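GrgF (Penicillium sp. sh18, PDB 6LZH) acts as a polyketide transferase of the alpha/beta hydrolase fold that probably joins two polyketide chains by Claisen condensation during gregatin A biosynthesis. Local coordinates at residues D10-F13 with L19-R22; L65-P68 with G72-D75; R85-H90 with G118-A123; G60-L65 with T96-N101. All blocks are in the same frame, centred on the assembly; numbering follows the deposited sequence.

Interaction 1: D10-F13 with L19-R22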
loop_
_atom_site.group_PDB
_atom_site.type_symbol
_atom_site.label_atom_id
_atom_site.label_comp_id
_atom_site.label_asym_id
_atom_site.label_seq_id
_atom_site.Cartn_x
_atom_site.Cartn_y
_atom_site.Cartn_z
ATOM N N ASP A 10 13.316 28.166 5.526
ATOM C CA ASP A 10 12.084 27.423 5.752
ATOM C C ASP A 10 11.332 27.338 4.433
ATOM O O ASP A 10 11.148 28.354 3.753
ATOM C CB ASP A 10 11.210 28.115 6.792
ATOM C CG ASP A 10 11.791 28.085 8.187
ATOM O OD1 ASP A 10 12.813 27.416 8.449
ATOM O OD2 ASP A 10 11.194 28.744 9.048
ATOM N N VAL A 11 10.890 26.137 4.067
ATOM C CA VAL A 11 10.179 25.925 2.812
ATOM C C VAL A 11 8.977 25.023 3.082
ATOM O O VAL A 11 8.906 24.316 4.091
ATOM C CB VAL A 11 11.077 25.298 1.707
ATOM C CG1 VAL A 11 12.158 26.261 1.240
ATOM C CG2 VAL A 11 11.711 23.968 2.202
ATOM N N GLU A 12 8.018 25.060 2.162
ATOM C CA GLU A 12 6.919 24.112 2.201
ATOM C C GLU A 12 6.499 23.782 0.778
ATOM O O GLU A 12 6.778 24.525 -0.165
ATOM C CB GLU A 12 5.735 24.632 3.036
ATOM C CG GLU A 12 5.395 26.082 2.862
ATOM C CD GLU A 12 4.225 26.521 3.741
ATOM O OE1 GLU A 12 4.340 26.467 4.984
ATOM O OE2 GLU A 12 3.199 26.927 3.169
ATOM N N PHE A 13 5.868 22.623 0.620
ATOM C CA PHE A 13 5.394 22.227 -0.696
ATOM C C PHE A 13 4.154 21.370 -0.506
ATOM O O PHE A 13 3.899 20.854 0.589
ATOM C CB PHE A 13 6.478 21.489 -1.511
ATOM C CG PHE A 13 6.953 20.179 -0.877
ATOM C CD1 PHE A 13 7.930 20.184 0.125
ATOM C CD2 PHE A 13 6.436 18.958 -1.301
ATOM C CE1 PHE A 13 8.379 18.990 0.699
ATOM C CE2 PHE A 13 6.873 17.754 -0.743
ATOM C CZ PHE A 13 7.847 17.769 0.259
ATOM N N LEU A 19 -1.822 17.910 1.130
ATOM C CA LEU A 19 -1.169 18.301 2.371
ATOM C C LEU A 19 -0.043 19.290 2.103
ATOM O O LEU A 19 0.600 19.246 1.053
ATOM C CB LEU A 19 -0.580 17.078 3.076
ATOM C CG LEU A 19 -1.561 15.938 3.306
ATOM C CD1 LEU A 19 -0.801 14.695 3.624
ATOM C CD2 LEU A 19 -2.479 16.315 4.441
ATOM N N THR A 20 0.219 20.158 3.087
ATOM C CA THR A 20 1.430 20.968 3.109
ATOM C C THR A 20 2.481 20.260 3.955
ATOM O O THR A 20 2.252 19.986 5.134
ATOM C CB THR A 20 1.167 22.360 3.687
ATOM O OG1 THR A 20 0.223 23.057 2.870
ATOM C CG2 THR A 20 2.456 23.151 3.722
ATOM N N LEU A 21 3.618 19.953 3.353
ATOM C CA LEU A 21 4.770 19.445 4.080
ATOM C C LEU A 21 5.764 20.578 4.233
ATOM O O LEU A 21 5.921 21.395 3.323
ATOM C CB LEU A 21 5.434 18.288 3.335
ATOM C CG LEU A 21 4.537 17.101 2.971
ATOM C CD1 LEU A 21 5.397 15.967 2.430
ATOM C CD2 LEU A 21 3.705 16.639 4.169
ATOM N N ARG A 22 6.445 20.618 5.367
ATOM C CA ARG A 22 7.332 21.735 5.666
ATOM C C ARG A 22 8.719 21.223 5.994
ATOM O O ARG A 22 8.885 20.115 6.516
ATOM C CB ARG A 22 6.771 22.581 6.831
ATOM C CG ARG A 22 5.392 23.177 6.513
ATOM C CD ARG A 22 4.782 24.049 7.623
ATOM N NE ARG A 22 3.493 24.597 7.186
ATOM C CZ ARG A 22 2.330 23.945 7.257
ATOM N NH1 ARG A 22 2.261 22.730 7.778
ATOM N NH2 ARG A 22 1.218 24.519 6.816
HETATM O O HOH W 1 1.600 27.369 5.589
#
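The Phe13 ring takes Leu21 over one face: Leu21 CB stands 4.2 Å from the ring centroid, offset toward the rim, in a CH-pi contact, and Leu21 CD1 approaches Phe13 CZ to 3.7 Å. The other flat group, the Arg22 guanidinium, has Thr20 CG2 over the centre of one face and Glu12 OE1 and a water at its edge. Both groups belong to the beta hairpin of strands 9-14 and 20-26, which forms one edge of the alpha/beta hydrolase sheet. They lie on its two sides, Phe13 and Leu21 as a hydrogen-bonded pair, Glu12 and Arg22 as a non-hydrogen-bonded one. Phe13 N donates to Leu21 O (3.0 Å), and Leu21 N answers to Phe13 O. Glu12 and Arg22 run side by side, the arginine extended from CG to NE, with carboxylate and guanidinium planes 71° apart. Their salt bridge, Arg22 NE to Glu12 OE1 at 3.0 Å, includes only a weak hydrogen bond, since the N-H...O angle is 134°. Arg22 NH1 meanwhile pairs with Asp75. A leucine in place of Arg22 would probably leave both Glu12 and Asp75 without their cationic mate. One water completes the link, donating to Glu12 OE2 at 2.9 Å and accepting from Arg22 NH2 at 3.1 Å.

Interaction 2: L65-P68 with G72-D75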
loop_
_atom_site.group_PDB
_atom_site.type_symbol
_atom_site.label_atom_id
_atom_site.label_comp_id
_atom_site.label_asym_id
_atom_site.label_seq_id
_atom_site.Cartn_x
_atom_site.Cartn_y
_atom_site.Cartn_z
ATOM N N LEU A 65 15.339 19.009 3.405
ATOM C CA LEU A 65 15.102 18.169 4.572
ATOM C C LEU A 65 13.724 18.523 5.098
ATOM O O LEU A 65 13.502 19.666 5.503
ATOM C CB LEU A 65 16.189 18.432 5.625
ATOM C CG LEU A 65 16.148 17.753 6.973
ATOM C CD1 LEU A 65 15.960 16.273 6.765
ATOM C CD2 LEU A 65 17.445 18.056 7.765
ATOM N N TYR A 66 12.792 17.574 5.092
ATOM C CA TYR A 66 11.426 17.937 5.441
ATOM C C TYR A 66 10.783 16.943 6.398
ATOM O O TYR A 66 11.227 15.802 6.538
ATOM C CB TYR A 66 10.571 18.120 4.191
ATOM C CG TYR A 66 10.221 16.904 3.363
ATOM C CD1 TYR A 66 9.203 16.037 3.755
ATOM C CD2 TYR A 66 10.842 16.678 2.145
ATOM C CE1 TYR A 66 8.848 14.962 2.986
ATOM C CE2 TYR A 66 10.488 15.596 1.344
ATOM C CZ TYR A 66 9.486 14.740 1.771
ATOM O OH TYR A 66 9.115 13.662 0.994
ATOM N N ASP A 67 9.744 17.425 7.092
ATOM C CA ASP A 67 8.998 16.584 8.017
ATOM C C ASP A 67 7.977 15.789 7.219
ATOM O O ASP A 67 7.207 16.385 6.449
ATOM C CB ASP A 67 8.296 17.422 9.100
ATOM C CG ASP A 67 9.265 17.970 10.142
ATOM O OD1 ASP A 67 10.185 17.235 10.541
ATOM O OD2 ASP A 67 9.095 19.119 10.594
ATOM N N PRO A 68 7.981 14.462 7.311
ATOM C CA PRO A 68 6.958 13.673 6.617
ATOM C C PRO A 68 5.570 14.011 7.141
ATOM O O PRO A 68 5.397 14.685 8.158
ATOM C CB PRO A 68 7.343 12.222 6.933
ATOM C CG PRO A 68 8.795 12.287 7.323
ATOM C CD PRO A 68 8.966 13.609 8.002
ATOM N N GLY A 72 6.237 16.570 13.090
ATOM C CA GLY A 72 6.955 17.835 13.156
ATOM C C GLY A 72 6.069 19.000 12.752
ATOM O O GLY A 72 4.948 19.149 13.241
ATOM N N ALA A 73 6.554 19.810 11.811
ATOM C CA ALA A 73 5.846 20.993 11.330
ATOM C C ALA A 73 4.884 20.717 10.175
ATOM O O ALA A 73 4.192 21.642 9.737
ATOM C CB ALA A 73 6.857 22.059 10.898
ATOM N N SER A 74 4.830 19.491 9.658
ATOM C CA SER A 74 4.038 19.200 8.469
ATOM C C SER A 74 2.581 18.938 8.822
ATOM O O SER A 74 2.256 18.491 9.925
ATOM C CB SER A 74 4.612 17.990 7.713
ATOM O OG SER A 74 5.801 18.384 7.042
ATOM N N ASP A 75 1.704 19.223 7.859
ATOM C CA ASP A 75 0.300 18.853 7.961
ATOM C C ASP A 75 0.156 17.338 8.042
ATOM O O ASP A 75 1.091 16.584 7.777
ATOM C CB ASP A 75 -0.500 19.342 6.748
ATOM C CG ASP A 75 -0.687 20.844 6.722
ATOM O OD1 ASP A 75 -0.325 21.521 7.704
ATOM O OD2 ASP A 75 -1.186 21.339 5.697
#
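Asp67 meets the 72-75 loop with both its side chain and its carbonyl. Its CG lies anti to the carbonyl carbon and beside the backbone N (chi1 -74°), a rotation that swings the carboxylate toward Gly72 and Ala73. There OD2 accepts the Ala73 N-H at 2.9 Å in a practically straight bond (177°), although the donor comes from above the carboxylate plane, 47° out of it. The same oxygen forms a salt bridge with Lys45, so a backbone amide and an ammonium group share it. A lysine in place of Asp67 would probably leave the Ala73 amide without its acceptor and set a second positive charge against Lys45. Gly72 fits the positive phi of this turn, and any beta carbon there would run into Asp67 OD2. Ser74 adopts the same first torsion, which sends OG back to the 65-68 segment. It donates to Asp67 O over a short 2.5 Å, from above the carbonyl plane, and accepts the Arg22 amide, while Ser74 CB rests 3.4 Å from Pro68 O. One hydroxyl thus links this loop to Asp67 and to strand 20-26. The Asp-Pro-Arg-Gly-Ile-Gly-Ala-Ser run from Asp67 to Ser74 matches the DxRGxGxS motif found after this sheet strand in many alpha/beta hydrolases, here with the side chain of Pro68 about 11 Å from that of Cys115, probably the nucleophile.

Interaction 3: R85-H90 with G118-A123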
loop_
_atom_site.group_PDB
_atom_site.type_symbol
_atom_site.label_atom_id
_atom_site.label_comp_id
_atom_site.label_asym_id
_atom_site.label_seq_id
_atom_site.Cartn_x
_atom_site.Cartn_y
_atom_site.Cartn_z
ATOM N N ARG A 85 4.066 3.748 1.858
ATOM C CA ARG A 85 3.608 3.996 0.496
ATOM C C ARG A 85 3.321 5.476 0.271
ATOM O O ARG A 85 3.765 6.061 -0.724
ATOM C CB ARG A 85 2.363 3.169 0.191
ATOM C CG ARG A 85 1.933 3.325 -1.241
ATOM C CD ARG A 85 0.625 2.563 -1.488
ATOM N NE ARG A 85 -0.522 3.410 -1.188
ATOM C CZ ARG A 85 -1.782 3.053 -1.408
ATOM N NH1 ARG A 85 -2.046 1.862 -1.921
ATOM N NH2 ARG A 85 -2.773 3.887 -1.116
ATOM N N GLN A 86 2.574 6.096 1.184
ATOM C CA GLN A 86 2.255 7.513 1.019
ATOM C C GLN A 86 3.515 8.367 1.088
ATOM O O GLN A 86 3.637 9.375 0.383
ATOM C CB GLN A 86 1.273 7.970 2.099
ATOM C CG GLN A 86 0.911 9.452 1.974
ATOM C CD GLN A 86 0.122 9.993 3.164
ATOM O OE1 GLN A 86 0.385 9.645 4.314
ATOM N NE2 GLN A 86 -0.834 10.867 2.888
ATOM N N GLN A 87 4.449 7.995 1.969
ATOM C CA GLN A 87 5.653 8.802 2.145
ATOM C C GLN A 87 6.529 8.723 0.906
ATOM O O GLN A 87 7.129 9.727 0.494
ATOM C CB GLN A 87 6.417 8.359 3.404
ATOM C CG GLN A 87 7.471 9.378 3.868
ATOM C CD GLN A 87 8.089 9.085 5.236
ATOM O OE1 GLN A 87 7.434 8.534 6.152
ATOM N NE2 GLN A 87 9.363 9.470 5.386
ATOM N N ALA A 88 6.596 7.544 0.283
ATOM C CA ALA A 88 7.294 7.437 -0.993
ATOM C C ALA A 88 6.615 8.298 -2.041
ATOM O O ALA A 88 7.285 8.965 -2.835
ATOM C CB ALA A 88 7.330 5.977 -1.458
ATOM N N GLU A 89 5.276 8.259 -2.089
ATOM C CA GLU A 89 4.550 9.117 -3.020
ATOM C C GLU A 89 4.912 10.575 -2.799
ATOM O O GLU A 89 5.093 11.335 -3.757
ATOM C CB GLU A 89 3.048 8.922 -2.849
ATOM C CG GLU A 89 2.486 7.714 -3.555
ATOM C CD GLU A 89 0.980 7.657 -3.396
ATOM O OE1 GLU A 89 0.262 8.472 -4.019
ATOM O OE2 GLU A 89 0.529 6.828 -2.606
ATOM N N HIS A 90 5.030 10.977 -1.538
ATOM C CA HIS A 90 5.327 12.369 -1.237
ATOM C C HIS A 90 6.725 12.749 -1.702
ATOM O O HIS A 90 6.965 13.907 -2.047
ATOM C CB HIS A 90 5.138 12.612 0.256
ATOM C CG HIS A 90 3.703 12.653 0.672
ATOM N ND1 HIS A 90 3.307 12.694 1.992
ATOM C CD2 HIS A 90 2.563 12.665 -0.065
ATOM C CE1 HIS A 90 1.988 12.727 2.051
ATOM N NE2 HIS A 90 1.512 12.712 0.817
ATOM N N GLY A 118 15.218 5.418 4.809
ATOM C CA GLY A 118 15.924 4.689 3.775
ATOM C C GLY A 118 15.045 3.680 3.081
ATOM O O GLY A 118 15.223 3.421 1.891
ATOM N N ASN A 119 14.089 3.110 3.811
ATOM C CA ASN A 119 13.067 2.271 3.198
ATOM C C ASN A 119 12.256 3.085 2.194
ATOM O O ASN A 119 12.121 2.705 1.028
ATOM C CB ASN A 119 12.178 1.687 4.299
ATOM C CG ASN A 119 11.064 0.783 3.767
ATOM O OD1 ASN A 119 10.236 1.201 2.972
ATOM N ND2 ASN A 119 11.030 -0.454 4.252
ATOM N N VAL A 120 11.748 4.235 2.624
ATOM C CA VAL A 120 10.941 5.088 1.741
ATOM C C VAL A 120 11.769 5.592 0.556
ATOM O O VAL A 120 11.267 5.717 -0.573
ATOM C CB VAL A 120 10.351 6.238 2.579
ATOM C CG1 VAL A 120 9.779 7.329 1.718
ATOM C CG2 VAL A 120 9.300 5.692 3.552
ATOM N N THR A 121 13.038 5.926 0.802
ATOM C CA THR A 121 13.937 6.363 -0.270
ATOM C C THR A 121 14.085 5.288 -1.350
ATOM O O THR A 121 13.977 5.577 -2.548
ATOM C CB THR A 121 15.304 6.741 0.329
ATOM O OG1 THR A 121 15.193 7.979 1.053
ATOM C CG2 THR A 121 16.388 6.928 -0.767
ATOM N N LEU A 122 14.363 4.041 -0.948
ATOM C CA LEU A 122 14.492 2.968 -1.933
ATOM C C LEU A 122 13.188 2.754 -2.704
ATOM O O LEU A 122 13.202 2.498 -3.917
ATOM C CB LEU A 122 14.924 1.674 -1.238
ATOM C CG LEU A 122 16.328 1.729 -0.623
ATOM C CD1 LEU A 122 16.575 0.580 0.330
ATOM C CD2 LEU A 122 17.422 1.811 -1.700
ATOM N N ALA A 123 12.049 2.829 -2.015
ATOM C CA ALA A 123 10.778 2.617 -2.705
ATOM C C ALA A 123 10.513 3.735 -3.702
ATOM O O ALA A 123 10.038 3.488 -4.814
ATOM C CB ALA A 123 9.637 2.527 -1.686
#
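Gln87 and Val120 cross at about a right angle, the extended glutamine chain passing over the two methyls of the valine. Val120 CG2 faces the start of that chain, 3.9 Å from Gln87 CB, and CG1 lies 3.8 Å from Gln87 CG. CG1, placed anti to the valine's own backbone N (chi1 167°), also presses on the main chain of helix 84-99, reaching Ala88 N at 3.5 Å and Gln87 C at 3.6 Å. One turn further along helix 116-127, Ala123 opposes Ala88, their CB atoms 4.2 Å apart. These methyls are small enough for the two segment axes to come within 8.6 Å while crossing at -61°. Helix 116-127 follows the probable nucleophile elbow that carries Cys115, so helix 84-99 packs beside the helix that leaves the active site. On another side of helix 84-99, Arg85 and Glu89 form salt bridges with Asp83 and Arg161 of the second subunit. Between the segments no hydrogen bond or charge pair forms, and Gln87 contributes chiefly its aliphatic stem. Within these segments the contact is apolar, so the spacing of the helices here probably depends on the fit of small side chains rather than on polar pairing.

Interaction 4: G60-L65 with T96-N101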
loop_
_atom_site.group_PDB
_atom_site.type_symbol
_atom_site.label_atom_id
_atom_site.label_comp_id
_atom_site.label_asym_id
_atom_site.label_seq_id
_atom_site.Cartn_x
_atom_site.Cartn_y
_atom_site.Cartn_z
ATOM N N GLY A 60 28.604 21.476 -2.275
ATOM C CA GLY A 60 27.959 21.847 -3.518
ATOM C C GLY A 60 26.622 21.197 -3.796
ATOM O O GLY A 60 26.098 21.347 -4.912
ATOM N N ILE A 61 26.032 20.501 -2.831
ATOM C CA ILE A 61 24.755 19.827 -3.044
ATOM C C ILE A 61 23.659 20.573 -2.296
ATOM O O ILE A 61 23.724 20.707 -1.067
ATOM C CB ILE A 61 24.799 18.361 -2.588
ATOM C CG1 ILE A 61 25.851 17.586 -3.375
ATOM C CG2 ILE A 61 23.402 17.736 -2.732
ATOM C CD1 ILE A 61 26.341 16.344 -2.643
ATOM N N THR A 62 22.628 21.012 -3.028
ATOM C CA THR A 62 21.465 21.641 -2.404
ATOM C C THR A 62 20.578 20.586 -1.755
ATOM O O THR A 62 20.117 19.654 -2.424
ATOM C CB THR A 62 20.667 22.450 -3.434
ATOM O OG1 THR A 62 21.450 23.563 -3.880
ATOM C CG2 THR A 62 19.400 23.005 -2.817
ATOM N N CYS A 63 20.320 20.730 -0.455
ATOM C CA CYS A 63 19.592 19.714 0.291
ATOM C C CYS A 63 18.218 20.212 0.730
ATOM O O CYS A 63 18.058 21.363 1.155
ATOM C CB CYS A 63 20.402 19.259 1.523
ATOM S SG CYS A 63 21.975 18.479 1.062
ATOM N N LEU A 64 17.229 19.329 0.582
ATOM C CA LEU A 64 15.872 19.509 1.090
ATOM C C LEU A 64 15.663 18.507 2.220
ATOM O O LEU A 64 15.816 17.294 2.025
ATOM C CB LEU A 64 14.822 19.283 -0.009
ATOM C CG LEU A 64 13.363 19.286 0.481
ATOM C CD1 LEU A 64 12.935 20.669 1.065
ATOM C CD2 LEU A 64 12.415 18.840 -0.619
ATOM N N LEU A 65 15.339 19.009 3.405
ATOM C CA LEU A 65 15.102 18.169 4.572
ATOM C C LEU A 65 13.724 18.523 5.098
ATOM O O LEU A 65 13.502 19.666 5.503
ATOM C CB LEU A 65 16.189 18.432 5.625
ATOM C CG LEU A 65 16.148 17.753 6.973
ATOM C CD1 LEU A 65 15.960 16.273 6.765
ATOM C CD2 LEU A 65 17.445 18.056 7.765
ATOM N N THR A 96 9.163 16.777 -7.802
ATOM C CA THR A 96 8.441 17.724 -8.659
ATOM C C THR A 96 8.683 19.161 -8.222
ATOM O O THR A 96 9.009 20.025 -9.043
ATOM C CB THR A 96 6.944 17.410 -8.623
ATOM O OG1 THR A 96 6.729 16.107 -9.166
ATOM C CG2 THR A 96 6.133 18.450 -9.406
ATOM N N TRP A 97 8.500 19.429 -6.930
ATOM C CA TRP A 97 8.773 20.752 -6.373
ATOM C C TRP A 97 10.222 21.172 -6.610
ATOM O O TRP A 97 10.497 22.290 -7.073
ATOM C CB TRP A 97 8.461 20.731 -4.873
ATOM C CG TRP A 97 8.730 21.997 -4.159
ATOM C CD1 TRP A 97 7.930 23.103 -4.119
ATOM C CD2 TRP A 97 9.877 22.298 -3.350
ATOM N NE1 TRP A 97 8.519 24.083 -3.337
ATOM C CE2 TRP A 97 9.711 23.608 -2.857
ATOM C CE3 TRP A 97 11.026 21.584 -2.997
ATOM C CZ2 TRP A 97 10.655 24.221 -2.035
ATOM C CZ3 TRP A 97 11.963 22.190 -2.176
ATOM C CH2 TRP A 97 11.771 23.496 -1.702
ATOM N N PHE A 98 11.168 20.285 -6.283
ATOM C CA PHE A 98 12.575 20.669 -6.271
ATOM C C PHE A 98 13.067 21.049 -7.656
ATOM O O PHE A 98 13.892 21.963 -7.792
ATOM C CB PHE A 98 13.434 19.524 -5.708
ATOM C CG PHE A 98 14.655 20.004 -4.998
ATOM C CD1 PHE A 98 14.925 21.360 -4.996
ATOM C CD2 PHE A 98 15.498 19.151 -4.314
ATOM C CE1 PHE A 98 16.008 21.866 -4.349
ATOM C CE2 PHE A 98 16.622 19.671 -3.643
ATOM C CZ PHE A 98 16.858 21.032 -3.679
ATOM N N LYS A 99 12.548 20.372 -8.684
ATOM C CA LYS A 99 12.962 20.634 -10.052
ATOM C C LYS A 99 12.765 22.095 -10.454
ATOM O O LYS A 99 13.458 22.590 -11.354
ATOM C CB LYS A 99 12.190 19.720 -10.999
ATOM C CG LYS A 99 12.842 18.366 -11.209
ATOM C CD LYS A 99 11.878 17.366 -11.798
ATOM C CE LYS A 99 11.156 17.913 -13.011
ATOM N NZ LYS A 99 10.684 16.801 -13.887
ATOM N N GLU A 100 11.831 22.802 -9.811
ATOM C CA GLU A 100 11.594 24.196 -10.162
ATOM C C GLU A 100 12.607 25.147 -9.541
ATOM O O GLU A 100 12.605 26.337 -9.876
ATOM C CB GLU A 100 10.175 24.605 -9.759
ATOM C CG GLU A 100 9.096 23.878 -10.544
ATOM C CD GLU A 100 9.092 24.246 -12.033
ATOM O OE1 GLU A 100 8.783 25.419 -12.365
ATOM O OE2 GLU A 100 9.382 23.361 -12.871
ATOM N N ASN A 101 13.481 24.666 -8.676
ATOM C CA ASN A 101 14.485 25.556 -8.105
ATOM C C ASN A 101 15.618 25.761 -9.110
ATOM O O ASN A 101 16.199 24.780 -9.587
ATOM C CB ASN A 101 15.021 24.982 -6.794
ATOM C CG ASN A 101 15.777 26.001 -5.968
ATOM O OD1 ASN A 101 16.737 26.619 -6.436
ATOM N ND2 ASN A 101 15.356 26.176 -4.722
#
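This is a buried, apolar helix-on-sheet contact within a beta-alpha-beta crossover of the alpha/beta hydrolase fold: strand 62-66 leads through helix 84-99 to strand 108-114, and the end of the helix packs on the strand where it begins. Thr62 and Leu64, alternate residues of the strand, direct their side chains at the helix, while Cys63 between them points to the other side of the sheet and touches Phe56 of helix 49-58. Leu64 engages Trp97 with its branched end. With CG anti to the backbone N (chi1 173°), its two methyls fork about one corner of the indole, CD1 and CD2 each 3.7 Å from Trp97 CZ3. Nearer its own backbone, Leu64 has a second aromatic neighbour, Phe98, whose CE2 lies 4.1 Å from Leu64 CB. The Phe98 ring is thrust between the two strand side chains toward the main chain, its CE2 reaching Thr62 O at 3.7 Å. Its first torsion, chi1 -149°, departs from a staggered value, which suggests that the surrounding packing dictates its setting. Ala34, Ile36 and Leu25 of the adjoining strands also touch Phe98. Thr62 divides its branches: OG1 bonds to the Ala28 amide, and the methyl turns to the aromatic ring, meeting its edge in the ring plane with CG2 3.3 Å from Phe98 CZ.

Overall arrangement
From the N terminus, interaction 1 closes first, a short hairpin at one edge of the main sheet. Interaction 4 then opens on strand 62-66 and closes only at the end of helix 84-99. Interaction 2, a tight loop starting from the same strand and sharing Leu65, falls wholly within that span. Interaction 3 also starts within it, on helix 84-99, but closes beyond it on helix 116-127, so interactions 3 and 4 cross. Interactions 1 and 2 touch directly, through Arg22 and Asp75, and interaction 1 meets interaction 4 where Phe13 rests on Trp97. Together they tie the hairpin to strand 62-66, that strand to helix 84-99, and this helix to helix 116-127.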